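NS6 protease (Murine norovirus 1, PDB 4ASH) probably cleaves the viral polyprotein into its mature products as a cysteine endopeptidase with a trypsin-like fold. Local coordinates at residues Arg44-Gly47 and Asp48-Val51. The protein carries 1 engineered substitution. Residues are numbered along the deposited sequence; the frame is centred on the assembly and turned at random.
Sequences RKPG and DFTV
Lys45 and Asp48 are the two ends of a type II beta turn that leads, at the surface, into strand 49-54, an outermost strand of the five-stranded antiparallel sheet in this trypsin-like protease. The turn is closed by Asp48 N, which donates to Lys45 O at 2.8 Å, an angle of 159° at the hydrogen. Gly47 takes the third position with a positive phi, where a beta carbon would crowd the carbonyl O of Pro46.

The Asp48 side chain starts at CB, which sits 3.2 Å from Lys45 O and also packs against CB of Arg44. CG, 3.5 Å from the same Lys45 O, is turned anti to the carbonyl carbon (chi1 -66°), which swings the carboxylate back over the start of the turn. There OD2 accepts from Lys45 N at 3.1 Å, met on its anti side and rather bent, with 141° at the hydrogen, while OD1 lies 4.0 Å from Gly47 C. Lys45 is thus held twice by one residue, its N by the side chain and its O by the main chain. The guanidinium of Arg44 is directed elsewhere: NH1 and NH2 bond to the carbonyl oxygens of Ser64 and Ala65, while a water joins NH1, weakly, to Asp48 O.

The buried ring of Phe49 packs against the turn and also meets the ring of Phe62 on the neighbouring strand 57-62. Arg44 O reaches the Phe49 edge close to the ring plane, 3.5 Å from CE2, while CZ packs against Pro46 CA. A second water bridges the turn to the strand: it accepts from Gly47 N and donates to Phe49 O at 2.7 Å, its oxygen 3.7 Å above the plane of the Phe49 ring and offset toward the rim.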
ATOM      1  N   ARG A  44     -21.417  -0.323  -1.240  1.00 21.43           N
ATOM      2  CA  ARG A  44     -21.524   0.181  -2.606  1.00 21.96           C
ATOM      3  C   ARG A  44     -21.459  -0.952  -3.628  1.00 29.20           C
ATOM      4  O   ARG A  44     -20.626  -1.852  -3.522  1.00 30.29           O
ATOM      5  CB  ARG A  44     -20.420   1.209  -2.879  1.00 21.98           C
ATOM      6  CG  ARG A  44     -20.384   2.353  -1.879  1.00 21.10           C
ATOM      7  CD  ARG A  44     -21.519   3.371  -2.111  1.00 25.83           C
ATOM      8  NE  ARG A  44     -21.455   4.448  -1.129  1.00 27.45           N
ATOM      9  CZ  ARG A  44     -20.752   5.570  -1.292  1.00 21.07           C
ATOM     10  NH1 ARG A  44     -20.062   5.779  -2.413  1.00 23.21           N
ATOM     11  NH2 ARG A  44     -20.740   6.478  -0.327  1.00 26.58           N
ATOM     12  N   LYS A  45     -22.334  -0.906  -4.625  1.00 27.81           N
ATOM     13  CA  LYS A  45     -22.354  -1.940  -5.653  1.00 28.63           C
ATOM     14  C   LYS A  45     -21.405  -1.607  -6.796  1.00 29.07           C
ATOM     15  O   LYS A  45     -21.119  -0.437  -7.048  1.00 29.65           O
ATOM     16  CB  LYS A  45     -23.770  -2.122  -6.205  1.00 35.24           C
ATOM     17  CG  LYS A  45     -24.816  -2.553  -5.188  1.00 46.93           C
ATOM     18  CD  LYS A  45     -26.186  -2.623  -5.847  1.00 58.05           C
ATOM     19  CE  LYS A  45     -27.281  -2.964  -4.854  1.00 65.53           C
ATOM     20  NZ  LYS A  45     -28.628  -2.905  -5.492  1.00 67.70           N
ATOM     21  N   PRO A  46     -20.907  -2.638  -7.492  1.00 27.77           N
ATOM     22  CA  PRO A  46     -20.127  -2.413  -8.708  1.00 28.56           C
ATOM     23  C   PRO A  46     -20.900  -1.446  -9.593  1.00 29.23           C
ATOM     24  O   PRO A  46     -22.125  -1.543  -9.687  1.00 32.32           O
ATOM     25  CB  PRO A  46     -20.070  -3.801  -9.336  1.00 32.20           C
ATOM     26  CG  PRO A  46     -20.073  -4.719  -8.146  1.00 37.33           C
ATOM     27  CD  PRO A  46     -21.005  -4.069  -7.153  1.00 33.96           C
ATOM     28  N   GLY A  47     -20.197  -0.504 -10.206  1.00 30.51           N
ATOM     29  CA  GLY A  47     -20.861   0.557 -10.940  1.00 32.93           C
ATOM     30  C   GLY A  47     -20.902   1.861 -10.161  1.00 35.83           C
ATOM     31  O   GLY A  47     -20.935   2.935 -10.756  1.00 35.63           O
ATOM     32  N   ASP A  48     -20.915   1.767  -8.829  1.00 29.64           N
ATOM     33  CA  ASP A  48     -20.811   2.946  -7.966  1.00 30.96           C
ATOM     34  C   ASP A  48     -19.342   3.271  -7.770  1.00 27.06           C
ATOM     35  O   ASP A  48     -18.979   4.286  -7.175  1.00 30.00           O
ATOM     36  CB  ASP A  48     -21.442   2.696  -6.600  1.00 34.44           C
ATOM     37  CG  ASP A  48     -22.937   2.488  -6.676  1.00 45.17           C
ATOM     38  OD1 ASP A  48     -23.597   3.141  -7.511  1.00 42.94           O
ATOM     39  OD2 ASP A  48     -23.448   1.668  -5.888  1.00 53.18           O
ATOM     40  N   PHE A  49     -18.494   2.386  -8.265  1.00 22.71           N
ATOM     41  CA  PHE A  49     -17.067   2.598  -8.182  1.00 22.07           C
ATOM     42  C   PHE A  49     -16.384   1.969  -9.386  1.00 24.27           C
ATOM     43  O   PHE A  49     -16.948   1.089 -10.043  1.00 28.33           O
ATOM     44  CB  PHE A  49     -16.500   2.025  -6.868  1.00 24.60           C
ATOM     45  CG  PHE A  49     -16.710   0.545  -6.699  1.00 23.06           C
ATOM     46  CD1 PHE A  49     -15.801  -0.364  -7.219  1.00 25.34           C
ATOM     47  CD2 PHE A  49     -17.812   0.063  -6.004  1.00 24.10           C
ATOM     48  CE1 PHE A  49     -15.985  -1.727  -7.058  1.00 26.81           C
ATOM     49  CE2 PHE A  49     -18.000  -1.303  -5.839  1.00 25.69           C
ATOM     50  CZ  PHE A  49     -17.089  -2.194  -6.369  1.00 22.06           C
ATOM     51  N   THR A  50     -15.179   2.439  -9.686  1.00 23.66           N
ATOM     52  CA  THR A  50     -14.358   1.833 -10.715  1.00 24.56           C
ATOM     53  C   THR A  50     -13.098   1.287 -10.071  1.00 26.70           C
ATOM     54  O   THR A  50     -12.696   1.728  -8.988  1.00 28.39           O
ATOM     55  CB  THR A  50     -13.973   2.836 -11.806  1.00 27.50           C
ATOM     56  OG1 THR A  50     -13.210   3.901 -11.230  1.00 39.94           O
ATOM     57  CG2 THR A  50     -15.216   3.408 -12.466  1.00 26.06           C
ATOM     58  N   VAL A  51     -12.488   0.310 -10.726  1.00 22.21           N
ATOM     59  CA  VAL A  51     -11.323  -0.347 -10.159  1.00 23.25           C
ATOM     60  C   VAL A  51     -10.230  -0.362 -11.199  1.00 29.37           C
ATOM     61  O   VAL A  51     -10.475  -0.654 -12.375  1.00 32.27           O
ATOM     62  CB  VAL A  51     -11.632  -1.789  -9.731  1.00 31.60           C
ATOM     63  CG1 VAL A  51     -10.413  -2.403  -9.078  1.00 33.05           C
ATOM     64  CG2 VAL A  51     -12.813  -1.821  -8.773  1.00 34.08           C
TER
HETATM   65  O   HOH W   1     -20.089   5.800  -5.290  1.00 30.84           O
HETATM   66  O   HOH W   2     -17.551  -1.539 -10.409  1.00 36.01           O